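Local coordinates for protein prophenoloxidase b (Marsupenaeus japonicus, PDB 3WKY) that is the hemolymph precursor of a crustacean phenoloxidase, a type 3 copper enzyme that once activated probably oxidises phenolic substrates, at residues A[51-54]-A[55-59]; A[91-94]-A[95-98]; A[130-134]-A[135-139]. All coordinates share one frame; numbering follows the deposited sequence. Where two conformers were deposited one is given.

In the fold
All three contacts are local, formed by residues a few positions apart, and they follow one another along the chain. Contacts 1 and 2 lie in the all-alpha hemocyanin region, their centres about 16 Å apart, and are tied through helix 93-103: contact 2 forms its first turns, while the leucines of contact 1 pack on residues further along it. Contact 1 is partly buried, with exposed lysines around two buried leucines; contact 2 is a surface helix start with a serine cap and a salt bridge. Contact 3, 130-134 with 135-139, is buried and proline-rich, its carbonyls shared between donors, and lies against helices 109-122 and 193-205.

Contact 1 (A[51-54]-A[55-59])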
loop_
_atom_site.group_PDB
_atom_site.type_symbol
_atom_site.label_atom_id
_atom_site.label_comp_id
_atom_site.label_asym_id
_atom_site.label_seq_id
_atom_site.Cartn_x
_atom_site.Cartn_y
_atom_site.Cartn_z
ATOM N N PRO A 51 30.815 -37.815 37.389
ATOM C CA PRO A 51 29.477 -38.285 37.008
ATOM C C PRO A 51 28.408 -37.968 38.058
ATOM O O PRO A 51 27.248 -37.754 37.696
ATOM C CB PRO A 51 29.665 -39.799 36.900
ATOM C CG PRO A 51 31.079 -39.954 36.452
ATOM C CD PRO A 51 31.853 -38.825 37.096
ATOM N N GLU A 52 28.795 -37.947 39.331
ATOM C CA GLU A 52 27.868 -37.647 40.419
ATOM C C GLU A 52 27.396 -36.196 40.353
ATOM O O GLU A 52 26.238 -35.895 40.640
ATOM C CB GLU A 52 28.524 -37.912 41.775
ATOM C CG GLU A 52 28.898 -39.365 42.031
ATOM C CD GLU A 52 29.569 -39.561 43.381
ATOM O OE1 GLU A 52 28.983 -39.148 44.405
ATOM O OE2 GLU A 52 30.687 -40.121 43.415
ATOM N N LEU A 53 28.309 -35.301 39.988
ATOM C CA LEU A 53 27.973 -33.895 39.806
ATOM C C LEU A 53 27.122 -33.714 38.553
ATOM O O LEU A 53 26.084 -33.052 38.589
ATOM C CB LEU A 53 29.239 -33.045 39.706
ATOM C CG LEU A 53 29.016 -31.537 39.558
ATOM C CD1 LEU A 53 28.134 -31.013 40.688
ATOM C CD2 LEU A 53 30.343 -30.795 39.524
ATOM N N LYS A 54 27.562 -34.320 37.452
ATOM C CA LYS A 54 26.869 -34.219 36.171
ATOM C C LYS A 54 25.406 -34.649 36.269
ATOM O O LYS A 54 24.529 -34.051 35.644
ATOM C CB LYS A 54 27.594 -35.054 35.109
ATOM C CG LYS A 54 26.914 -35.059 33.748
ATOM C CD LYS A 54 27.679 -35.904 32.736
ATOM C CE LYS A 54 26.911 -36.038 31.423
ATOM N NZ LYS A 54 25.637 -36.800 31.589
ATOM N N ALA A 55 25.145 -35.678 37.069
ATOM C CA ALA A 55 23.790 -36.190 37.235
ATOM C C ALA A 55 22.879 -35.181 37.940
ATOM O O ALA A 55 21.657 -35.291 37.871
ATOM C CB ALA A 55 23.817 -37.500 38.006
ATOM N N LYS A 56 23.478 -34.214 38.627
ATOM C CA LYS A 56 22.720 -33.225 39.381
ATOM C C LYS A 56 22.446 -31.963 38.572
ATOM O O LYS A 56 21.725 -31.081 39.037
ATOM C CB LYS A 56 23.497 -32.798 40.628
ATOM C CG LYS A 56 23.604 -33.819 41.740
ATOM C CD LYS A 56 24.450 -33.227 42.864
ATOM C CE LYS A 56 24.480 -34.108 44.097
ATOM N NZ LYS A 56 25.387 -33.513 45.120
ATOM N N LEU A 57 23.032 -31.865 37.383
ATOM C CA LEU A 57 23.098 -30.578 36.685
ATOM C C LEU A 57 21.877 -30.223 35.835
ATOM O O LEU A 57 21.815 -29.128 35.281
ATOM C CB LEU A 57 24.382 -30.471 35.856
ATOM C CG LEU A 57 25.656 -30.310 36.684
ATOM C CD1 LEU A 57 26.898 -30.352 35.806
ATOM C CD2 LEU A 57 25.612 -29.017 37.487
ATOM N N GLY A 58 20.906 -31.129 35.750
ATOM C CA GLY A 58 19.719 -30.885 34.951
ATOM C C GLY A 58 20.067 -30.559 33.508
ATOM O O GLY A 58 20.811 -31.297 32.863
ATOM N N SER A 59 19.553 -29.438 33.005
ATOM C CA SER A 59 19.773 -29.060 31.613
ATOM C C SER A 59 20.932 -28.079 31.452
ATOM O O SER A 59 21.149 -27.559 30.358
ATOM C CB SER A 59 18.506 -28.436 31.025
ATOM O OG SER A 59 18.204 -27.210 31.683
#
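Leu57 meets the end of segment 51-54 through its branch point and one methyl. Its CG lies 3.4 Å from Leu53 O, and CD1 reaches back to 3.9 Å from Lys54 CA. With CG beside its own backbone N and anti to the carbonyl carbon (chi1 -71°), the isobutyl group is turned back over the preceding turn; CD1 comes within 4.5 Å of Leu53 CG, a loose apolar touch. Lys56 instead runs its extended chain past the helix, CG 3.5 Å from Glu52 O, and its NZ makes no contact with the Glu52 carboxylate.

Beneath these side chains, the backbone bonds shorten their span. Ala55 N still donates to Pro51 O at 3.0 Å, four residues back, whereas Lys56 N reaches Leu53 O at 2.9 Å and Leu57 N reaches Lys54 O at 3.2 Å, each spanning three residues. Leu53 and Leu57 both rest on Val86 of helix 74-89, and on Val99 and Val103, respectively, of helix 93-103. An alanine in place of Leu57 is likely to open a gap against Leu83, Val86 and Val103 and leave Leu53 less well covered. Lys54 to Leu57 form a type I beta turn that continues from the short helix 51-54, in the all-alpha region of the hemocyanin fold.

Contact 2 (A[91-94]-A[95-98]); sequences KSLN and VLKD
Lys97 runs alongside Asn94 with its side chain turned the same way, and the lysine can be followed along its length. Its CB sits 3.4 Å from both Leu93 O and Asn94 O. CG continues anti to the backbone N, but the chain then bends at chi3 and chi4, folding the ammonium group back over the previous turn. There NZ makes a weak hydrogen bond to Asn94 O at 3.1 Å and passes 3.7 Å from Asn94 OD1. The same nitrogen forms a salt bridge with Asp98 OD1, approaching from above the carboxylate plane, 50° out of it. Asn94 O also accepts from Asp98 N, so backbone and ammonium donors converge on one carbonyl, and the salt bridge probably helps to hold the ammonium group there.

One turn earlier, Ser92 is the N-cap of helix 93-103: its OG accepts from Val95 N at 3.2 Å along a nearly straight N-H line (167°), meeting an amide of the first turn. The serine oxygen stands between its own backbone N and carbonyl carbon (chi1 71°), the rotation that carries it over the helix start. Ser92 O takes Leu96 N at 2.8 Å, opening the regular bonding that Lys97 N continues to Leu93 O.

Val95 CG2 touches Ser92 OG and, in one of the two conformers of Lys91, that lysine's aliphatic chain as well. Leu93 and Leu96 run alongside each other and meet through their CD2 methyls; beyond them, Leu96 rests on Leu11 of helix 9-12 and Leu93 on Arg123 and Leu126.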
loop_
_atom_site.group_PDB
_atom_site.type_symbol
_atom_site.label_atom_id
_atom_site.label_comp_id
_atom_site.label_asym_id
_atom_site.label_seq_id
_atom_site.Cartn_x
_atom_site.Cartn_y
_atom_site.Cartn_z
ATOM N N LYS A 91 26.202 -27.944 50.341
ATOM C CA LYS A 91 26.169 -27.973 51.797
ATOM C C LYS A 91 27.030 -26.895 52.453
ATOM O O LYS A 91 26.779 -26.526 53.602
ATOM C CB LYS A 91 26.513 -29.361 52.333
ATOM C CG LYS A 91 27.877 -29.876 51.936
ATOM C CD LYS A 91 28.006 -31.336 52.336
ATOM C CE LYS A 91 29.451 -31.733 52.561
ATOM N NZ LYS A 91 29.541 -33.147 53.018
ATOM N N SER A 92 28.011 -26.366 51.729
ATOM C CA SER A 92 28.842 -25.293 52.270
ATOM C C SER A 92 29.454 -24.438 51.169
ATOM O O SER A 92 29.452 -24.826 50.004
ATOM C CB SER A 92 29.972 -25.874 53.126
ATOM O OG SER A 92 30.931 -26.534 52.311
ATOM N N LEU A 93 30.003 -23.286 51.550
ATOM C CA LEU A 93 30.686 -22.427 50.590
ATOM C C LEU A 93 31.949 -23.070 50.012
ATOM O O LEU A 93 32.298 -22.827 48.856
ATOM C CB LEU A 93 30.992 -21.064 51.202
ATOM C CG LEU A 93 29.743 -20.262 51.582
ATOM C CD1 LEU A 93 30.110 -18.906 52.155
ATOM C CD2 LEU A 93 28.815 -20.109 50.369
ATOM N N ASN A 94 32.632 -23.891 50.807
ATOM C CA ASN A 94 33.784 -24.636 50.300
ATOM C C ASN A 94 33.370 -25.620 49.211
ATOM O O ASN A 94 34.016 -25.721 48.169
ATOM C CB ASN A 94 34.514 -25.366 51.437
ATOM C CG ASN A 94 35.374 -24.432 52.273
ATOM O OD1 ASN A 94 36.095 -23.589 51.739
ATOM N ND2 ASN A 94 35.292 -24.572 53.594
ATOM N N VAL A 95 32.283 -26.344 49.458
ATOM C CA VAL A 95 31.744 -27.262 48.466
ATOM C C VAL A 95 31.226 -26.513 47.229
ATOM O O VAL A 95 31.414 -26.963 46.094
ATOM C CB VAL A 95 30.636 -28.137 49.073
ATOM C CG1 VAL A 95 29.892 -28.893 47.990
ATOM C CG2 VAL A 95 31.228 -29.107 50.095
ATOM N N LEU A 96 30.584 -25.367 47.446
ATOM C CA LEU A 96 30.144 -24.529 46.328
ATOM C C LEU A 96 31.335 -24.156 45.448
ATOM O O LEU A 96 31.292 -24.317 44.228
ATOM C CB LEU A 96 29.431 -23.270 46.836
ATOM C CG LEU A 96 29.207 -22.124 45.843
ATOM C CD1 LEU A 96 28.459 -22.610 44.629
ATOM C CD2 LEU A 96 28.451 -20.979 46.510
ATOM N N LYS A 97 32.399 -23.674 46.081
ATOM C CA LYS A 97 33.630 -23.318 45.390
ATOM C C LYS A 97 34.190 -24.489 44.567
ATOM O O LYS A 97 34.640 -24.305 43.434
ATOM C CB LYS A 97 34.659 -22.832 46.411
ATOM C CG LYS A 97 36.041 -22.535 45.848
ATOM C CD LYS A 97 37.042 -22.225 46.968
ATOM C CE LYS A 97 37.739 -23.482 47.501
ATOM N NZ LYS A 97 36.829 -24.433 48.211
ATOM N N ASP A 98 34.139 -25.692 45.134
ATOM C CA ASP A 98 34.619 -26.884 44.436
ATOM C C ASP A 98 33.748 -27.242 43.235
ATOM O O ASP A 98 34.260 -27.616 42.178
ATOM C CB ASP A 98 34.678 -28.086 45.383
ATOM C CG ASP A 98 35.713 -27.920 46.483
ATOM O OD1 ASP A 98 36.604 -27.048 46.356
ATOM O OD2 ASP A 98 35.630 -28.676 47.478
#

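Contact 3 (A[130-134]-A[135-139])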
loop_
_atom_site.group_PDB
_atom_site.type_symbol
_atom_site.label_atom_id
_atom_site.label_comp_id
_atom_site.label_asym_id
_atom_site.label_seq_id
_atom_site.Cartn_x
_atom_site.Cartn_y
_atom_site.Cartn_z
ATOM N N ASP A 130 28.561 -8.302 47.551
ATOM C CA ASP A 130 29.916 -8.837 47.460
ATOM C C ASP A 130 30.246 -9.406 46.075
ATOM O O ASP A 130 31.351 -9.903 45.857
ATOM C CB ASP A 130 30.134 -9.922 48.522
ATOM C CG ASP A 130 30.064 -9.371 49.939
ATOM O OD1 ASP A 130 30.511 -8.228 50.139
ATOM O OD2 ASP A 130 29.557 -10.074 50.838
ATOM N N THR A 131 29.296 -9.356 45.142
ATOM C CA THR A 131 29.600 -9.787 43.777
ATOM C C THR A 131 30.412 -8.693 43.096
ATOM O O THR A 131 30.252 -7.517 43.409
ATOM C CB THR A 131 28.330 -10.096 42.955
ATOM O OG1 THR A 131 27.500 -8.932 42.898
ATOM C CG2 THR A 131 27.551 -11.229 43.580
ATOM N N PRO A 132 31.302 -9.070 42.163
ATOM C CA PRO A 132 32.062 -8.029 41.463
ATOM C C PRO A 132 31.135 -7.232 40.553
ATOM O O PRO A 132 30.119 -7.782 40.124
ATOM C CB PRO A 132 33.060 -8.827 40.617
ATOM C CG PRO A 132 32.443 -10.189 40.472
ATOM C CD PRO A 132 31.690 -10.431 41.744
ATOM N N PRO A 133 31.473 -5.961 40.275
ATOM C CA PRO A 133 30.697 -5.165 39.318
ATOM C C PRO A 133 30.712 -5.873 37.975
ATOM O O PRO A 133 31.773 -6.342 37.545
ATOM C CB PRO A 133 31.493 -3.859 39.212
ATOM C CG PRO A 133 32.270 -3.784 40.500
ATOM C CD PRO A 133 32.613 -5.208 40.830
ATOM N N LEU A 134 29.561 -5.967 37.324
ATOM C CA LEU A 134 29.497 -6.694 36.060
ATOM C C LEU A 134 30.461 -6.196 34.968
ATOM O O LEU A 134 31.033 -7.011 34.244
ATOM C CB LEU A 134 28.051 -6.766 35.550
ATOM C CG LEU A 134 27.777 -7.712 34.380
ATOM C CD1 LEU A 134 28.143 -9.164 34.710
ATOM C CD2 LEU A 134 26.301 -7.606 34.020
ATOM N N PRO A 135 30.656 -4.867 34.839
ATOM C CA PRO A 135 31.594 -4.467 33.780
ATOM C C PRO A 135 33.040 -4.917 34.000
ATOM O O PRO A 135 33.773 -5.002 33.021
ATOM C CB PRO A 135 31.510 -2.938 33.791
ATOM C CG PRO A 135 30.130 -2.651 34.299
ATOM C CD PRO A 135 29.886 -3.713 35.346
ATOM N N THR A 136 33.446 -5.192 35.239
ATOM C CA THR A 136 34.807 -5.686 35.485
ATOM C C THR A 136 34.945 -7.162 35.124
ATOM O O THR A 136 36.055 -7.673 34.996
ATOM C CB THR A 136 35.229 -5.498 36.960
ATOM O OG1 THR A 136 34.474 -6.398 37.784
ATOM C CG2 THR A 136 34.991 -4.067 37.397
ATOM N N VAL A 137 33.806 -7.835 34.966
ATOM C CA VAL A 137 33.744 -9.262 34.660
ATOM C C VAL A 137 33.486 -9.498 33.166
ATOM O O VAL A 137 34.109 -10.359 32.547
ATOM C CB VAL A 137 32.624 -9.946 35.482
ATOM C CG1 VAL A 137 32.422 -11.389 35.049
ATOM C CG2 VAL A 137 32.940 -9.878 36.966
ATOM N N LEU A 138 32.562 -8.727 32.593
ATOM C CA LEU A 138 32.238 -8.847 31.166
ATOM C C LEU A 138 32.326 -7.484 30.491
ATOM O O LEU A 138 31.314 -6.953 30.035
ATOM C CB LEU A 138 30.822 -9.416 30.974
ATOM C CG LEU A 138 30.550 -10.885 31.295
ATOM C CD1 LEU A 138 29.070 -11.223 31.132
ATOM C CD2 LEU A 138 31.395 -11.803 30.417
ATOM N N PRO A 139 33.533 -6.895 30.433
ATOM C CA PRO A 139 33.616 -5.561 29.832
ATOM C C PRO A 139 33.144 -5.513 28.374
ATOM O O PRO A 139 32.720 -4.438 27.936
ATOM C CB PRO A 139 35.114 -5.208 29.934
ATOM C CG PRO A 139 35.809 -6.493 30.236
ATOM C CD PRO A 139 34.835 -7.347 30.964
#
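Pro133 O is gripped twice by Thr136. The hydroxyl OG1 donates at 2.7 Å from within the carbonyl plane, while Thr136 N donates at 3.1 Å from above that plane. A chi1 of 70° lays OG1 between the threonine's own N and carbonyl carbon, directed back at the same acceptor. Leu134 O likewise serves two donors: Leu138 N approaches at 2.8 Å almost in line with the C=O bond, at 175°, and Val137 N from above the carbonyl plane at 3.0 Å. Pro135, lacking an amide hydrogen, fits this first turn without leaving a donor to satisfy.

The apolar layer follows. Val137 CG2 presses on Pro132 CG at 3.6 Å, and Thr136 CG2 lies 3.9 Å from Pro133 CB. Leu134 and Leu138 bring their CD1 methyls to 4.2 Å.

This short, weakly bonded helical turn follows a proline-rich approach from helix 109-122, whose Tyr117 OH is hydrogen-bonded to Pro132 O. Leu134 touches that tyrosine as well as Ser197 and Trp200 of helix 193-205, the helix carrying His199 and His203 of the copper site. Val137 rests on Leu113 of helix 109-122, and Thr136 O is hydrogen-bonded to Ser459 OG from the loop after strand 445-456.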